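Local structure of DNA polymerase beta (Leishmania infantum, 4P4P) at a contact of chain A with DNA. The protein is a family X DNA polymerase that extends DNA from deoxyribonucleoside triphosphates on a template and probably works in base excision repair. Numbering follows the deposited sequence.

Site 1: a contact of chain A with DNA. Residues 300, 309-312, 338, 340. With nucleotides of chain B.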
# COMPACT_ATOMS: atom_id res chain seq x y z
N ARG A 300 -9.90 -2.36 13.59
CA ARG A 300 -8.73 -2.30 14.47
C ARG A 300 -9.14 -1.84 15.85
O ARG A 300 -8.55 -2.27 16.85
CB ARG A 300 -7.62 -1.42 13.87
CG ARG A 300 -6.88 -2.15 12.76
CD ARG A 300 -6.09 -1.23 11.83
NE ARG A 300 -5.49 -2.01 10.74
CZ ARG A 300 -4.35 -1.70 10.14
NH1 ARG A 300 -3.69 -0.61 10.48
NH2 ARG A 300 -3.88 -2.49 9.18
N LEU A 309 -4.04 -6.88 18.86
CA LEU A 309 -3.45 -5.94 17.90
C LEU A 309 -3.76 -6.51 16.53
O LEU A 309 -3.44 -7.67 16.26
CB LEU A 309 -1.93 -5.85 18.08
CG LEU A 309 -1.14 -5.33 16.86
CD1 LEU A 309 -1.53 -3.90 16.57
CD2 LEU A 309 0.38 -5.43 17.06
N LEU A 310 -4.38 -5.70 15.67
CA LEU A 310 -4.59 -6.13 14.29
C LEU A 310 -3.85 -5.25 13.30
O LEU A 310 -3.99 -4.03 13.31
CB LEU A 310 -6.09 -6.17 13.94
CG LEU A 310 -6.42 -6.47 12.48
CD1 LEU A 310 -5.96 -7.87 12.07
CD2 LEU A 310 -7.92 -6.33 12.23
N ASN A 311 -3.05 -5.88 12.45
CA ASN A 311 -2.36 -5.18 11.39
C ASN A 311 -2.28 -6.10 10.17
O ASN A 311 -2.86 -7.18 10.18
CB ASN A 311 -0.98 -4.72 11.86
CG ASN A 311 -0.09 -5.86 12.26
OD1 ASN A 311 -0.17 -6.95 11.69
ND2 ASN A 311 0.79 -5.62 13.23
N GLU A 312 -1.57 -5.67 9.13
CA GLU A 312 -1.49 -6.46 7.89
C GLU A 312 -0.73 -7.77 8.08
O GLU A 312 -0.91 -8.72 7.31
CB GLU A 312 -0.86 -5.64 6.74
CG GLU A 312 0.55 -5.11 7.03
CD GLU A 312 0.54 -3.70 7.58
OE1 GLU A 312 -0.21 -3.43 8.55
OE2 GLU A 312 1.29 -2.85 7.03
N ALA A 338 4.64 -1.52 16.11
CA ALA A 338 4.45 -2.22 17.38
C ALA A 338 5.48 -3.33 17.60
O ALA A 338 5.55 -3.90 18.69
CB ALA A 338 3.05 -2.78 17.48
N GLU A 340 7.60 -5.16 14.39
CA GLU A 340 7.93 -6.00 13.25
C GLU A 340 9.19 -5.47 12.59
O GLU A 340 9.51 -4.29 12.69
CB GLU A 340 6.79 -6.04 12.23
CG GLU A 340 5.45 -6.45 12.80
CD GLU A 340 4.58 -5.25 13.14
OE1 GLU A 340 3.62 -5.42 13.92
OE2 GLU A 340 4.84 -4.15 12.61
P DG B 6 -3.79 -0.01 16.92
OP1 DG B 6 -3.97 -1.38 17.43
OP2 DG B 6 -3.34 1.09 17.80
O5' DG B 6 -2.77 -0.08 15.69
C5' DG B 6 -2.91 -1.09 14.70
C4' DG B 6 -2.01 -0.77 13.54
O4' DG B 6 -2.45 0.44 12.86
C3' DG B 6 -0.55 -0.51 13.92
O3' DG B 6 0.16 -1.73 13.63
C2' DG B 6 -0.15 0.70 13.07
C1' DG B 6 -1.34 0.85 12.11
N9 DG B 6 -1.53 2.22 11.65
C8 DG B 6 -1.71 3.34 12.42
N7 DG B 6 -1.84 4.41 11.71
C5 DG B 6 -1.75 3.99 10.39
C6 DG B 6 -1.80 4.72 9.19
O6 DG B 6 -1.97 5.94 9.07
N1 DG B 6 -1.65 3.91 8.07
C2 DG B 6 -1.47 2.55 8.12
N2 DG B 6 -1.34 1.90 6.95
N3 DG B 6 -1.41 1.85 9.24
C4 DG B 6 -1.55 2.64 10.33
P DT B 7 1.76 -1.79 13.73
OP1 DT B 7 2.15 -3.21 13.93
OP2 DT B 7 2.22 -0.74 14.67
O5' DT B 7 2.24 -1.39 12.27
C5' DT B 7 1.90 -2.22 11.20
C4' DT B 7 2.49 -1.63 9.95
O4' DT B 7 1.85 -0.36 9.67
C3' DT B 7 4.00 -1.36 10.02
O3' DT B 7 4.51 -1.81 8.79
C2' DT B 7 4.08 0.16 10.16
C1' DT B 7 2.86 0.55 9.32
N1 DT B 7 2.41 1.95 9.55
C2 DT B 7 2.12 2.71 8.44
O2 DT B 7 2.21 2.28 7.31
N3 DT B 7 1.73 3.99 8.72
C4 DT B 7 1.61 4.56 9.98
O4 DT B 7 1.25 5.72 10.13
C5 DT B 7 1.92 3.70 11.09
C7 DT B 7 1.82 4.22 12.50
C6 DT B 7 2.31 2.45 10.83
O HOH W 1 -1.31 -1.19 8.75
O HOH W 2 -5.79 -3.25 16.31
O HOH W 3 1.07 -0.15 6.15
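Asn311 and Ala338 hold the two non-bridging oxygens of the DT7 phosphate of chain B. Asn311 ND2 donates to DT7 OP1 (2.9 Å), with the oxygen lying 24° out of the amide plane, and the backbone N of Ala338 donates to DT7 OP2 (2.9 Å). Asn311 CG sits between the backbone N and the carbonyl carbon (chi1 61°), which carries the amide to the phosphate while CB passes beside the DT7 C5'. Glu340 OE1 is modelled 2.7 Å from the same DT7 OP1; as both atoms normally accept, this approach is doubtful as an attraction. Leu309 packs its CD1 branch against C5' of DG6 at 3.6 Å.

On the minor-groove side the extended Arg300 side chain brings its guanidinium edge to the DG6 sugar. Arg300 NH1 lies 2.9 Å from DG6 O4', but its N-H points away and no hydrogen bond forms. Instead, NH1 and NH2 both engage water 1, which also meets DG6 N3 and Glu312 OE1. The other carboxylate oxygen, Glu312 OE2, reaches DT7 O2 through water 3, and Glu312 CD rests 3.7 Å from DT7 C4'. DG6 N3 and DT7 O2 are minor-groove acceptors of a kind every base offers at a similar place, so these water-linked contacts probably depend little on sequence. Leu310 O lies over one guanidinium face toward its rim, and a 3.8 Å salt bridge from Arg300 NH2 to Glu312 OE1 probably helps to position the arginine. Water 2 joins Leu310 N and Arg300 O to DG6 OP1.

In the thumb, helix 293-305, strand 308-311 after it and the segment around Ala338 and Glu340 converge on one stretch of chain B, Arg300 and Glu312 on the minor-groove side, Asn311 and Ala338 at the phosphate.

Site 2: a contact of chain A with DNA. Residues 292-293, 296-297. With nucleotides of chain C; nucleotides of chain B.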
# COMPACT_ATOMS: atom_id res chain seq x y z
N SER A 292 -12.16 -0.61 3.11
CA SER A 292 -11.64 0.75 3.02
C SER A 292 -10.84 1.16 4.25
O SER A 292 -10.77 0.42 5.24
CB SER A 292 -12.80 1.73 2.91
OG SER A 292 -13.49 1.81 4.15
N LYS A 293 -10.27 2.36 4.19
CA LYS A 293 -9.58 2.93 5.33
C LYS A 293 -10.45 2.97 6.59
O LYS A 293 -10.00 2.58 7.68
CB LYS A 293 -9.08 4.34 5.00
CG LYS A 293 -8.56 5.08 6.22
CD LYS A 293 -8.50 6.56 5.98
CE LYS A 293 -8.37 7.29 7.29
NZ LYS A 293 -9.51 6.93 8.18
N ASN A 296 -10.96 -0.44 8.01
CA ASN A 296 -9.79 -0.94 8.76
C ASN A 296 -9.78 -0.34 10.15
O ASN A 296 -9.47 -1.00 11.12
CB ASN A 296 -8.47 -0.60 8.07
CG ASN A 296 -8.28 -1.32 6.77
OD1 ASN A 296 -9.00 -2.27 6.47
ND2 ASN A 296 -7.30 -0.89 5.97
N VAL A 297 -10.09 0.95 10.23
CA VAL A 297 -10.03 1.64 11.51
C VAL A 297 -11.03 1.02 12.49
O VAL A 297 -10.68 0.71 13.63
CB VAL A 297 -10.25 3.16 11.34
CG1 VAL A 297 -10.44 3.83 12.70
CG2 VAL A 297 -9.08 3.77 10.58
P DT C 7 -3.67 2.28 -1.48
OP1 DT C 7 -2.47 1.42 -1.44
OP2 DT C 7 -4.50 2.33 -2.71
O5' DT C 7 -4.66 1.90 -0.27
C5' DT C 7 -5.19 0.58 -0.22
C4' DT C 7 -5.73 0.28 1.16
O4' DT C 7 -4.90 0.90 2.17
C3' DT C 7 -7.11 0.86 1.44
O3' DT C 7 -8.07 0.02 0.84
C2' DT C 7 -7.15 0.77 2.96
C1' DT C 7 -5.68 0.95 3.35
N1 DT C 7 -5.45 2.25 4.01
C2 DT C 7 -5.24 2.24 5.36
O2 DT C 7 -5.22 1.21 6.00
N3 DT C 7 -5.04 3.48 5.90
C4 DT C 7 -5.04 4.69 5.24
O4 DT C 7 -4.86 5.75 5.83
C5 DT C 7 -5.28 4.63 3.82
C7 DT C 7 -5.32 5.89 2.99
C6 DT C 7 -5.48 3.42 3.28
P DA B 5 -7.58 5.59 16.35
OP1 DA B 5 -6.67 6.62 15.79
OP2 DA B 5 -9.01 5.60 15.96
O5' DA B 5 -6.95 4.16 16.01
C5' DA B 5 -7.73 3.00 16.12
C4' DA B 5 -6.92 1.87 15.53
O4' DA B 5 -6.81 2.06 14.10
C3' DA B 5 -5.49 1.81 16.07
O3' DA B 5 -5.18 0.43 16.24
C2' DA B 5 -4.68 2.52 14.98
C1' DA B 5 -5.46 2.17 13.71
N9 DA B 5 -5.44 3.21 12.69
C8 DA B 5 -5.66 4.55 12.90
N7 DA B 5 -5.61 5.26 11.80
C5 DA B 5 -5.36 4.33 10.81
C6 DA B 5 -5.21 4.46 9.42
N6 DA B 5 -5.29 5.64 8.80
N1 DA B 5 -4.96 3.34 8.70
C2 DA B 5 -4.88 2.17 9.35
N3 DA B 5 -5.02 1.92 10.66
C4 DA B 5 -5.26 3.06 11.34
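The first turns of helix 293-305, in the thumb family region of this family X polymerase, lie against one face of the base pair between DT7 of chain C and DA5 of chain B. The pair is of Watson-Crick type: DT7 N3 donates to DA5 N1 at 2.8 Å, and DA5 N6 to DT7 O4. By family precedent it probably occupies the position of the nascent pair after nucleotide insertion, in keeping with a nick complex.

Lys293 covers the thymine with the aliphatic part of its side chain. Lys293 CB stands over the pyrimidine face of DT7, 3.9 Å from the ring centroid, in a CH-pi contact, and Lys293 CG approaches DT7 C4 at 3.7 Å. With CG anti to the backbone N (chi1 170°), the chain runs on toward the major-groove edge, where CD passes near DT7 O4 and CE near DA5 N6. A bend at chi4 (-57°) then turns the terminal amine, NZ, away from the bases, leaving the methylenes to do the packing.

One helical turn on, Val297 covers the purine. Its CG2 methyl sits over the five-membered ring of DA5, 3.9 Å from the centroid, and Val297 CG2 comes within 3.8 Å of DA5 C5, whereas CG1 is directed toward the DA5 phosphate. The two side chains therefore form an apolar platform beneath the pair, Lys293 lying mainly on the thymine with CE extending to the adenine N6, and Val297 on the adenine five-membered ring.

Asn296 reaches around to the minor groove. Asn296 ND2 donates to DT7 O2 at 3.0 Å (153° at the hydrogen), with the acceptor lying in the amide plane. Since a minor-groove acceptor is offered at a similar place by every Watson-Crick base, this bond probably senses pair geometry more than base identity. Ser292, just ahead of the helix, follows a cis peptide bond.

Sites 1 and 2 lie about 13 Å apart, measured between the centres of their C-alpha atoms, and share helix 293-305: its first turns serve site 2, while Arg300, nearly one turn beyond Val297, serves site 1. Both also touch chain B, at successive nucleotides, DA5 in site 2 and then DG6 and DT7 in site 1. The helix thus carries residues of both contacts and may link packing on the pair to the minor-groove contact of Arg300. A movement of this helix might therefore affect both, joining the fit of the pair to the placement of the probable template strand.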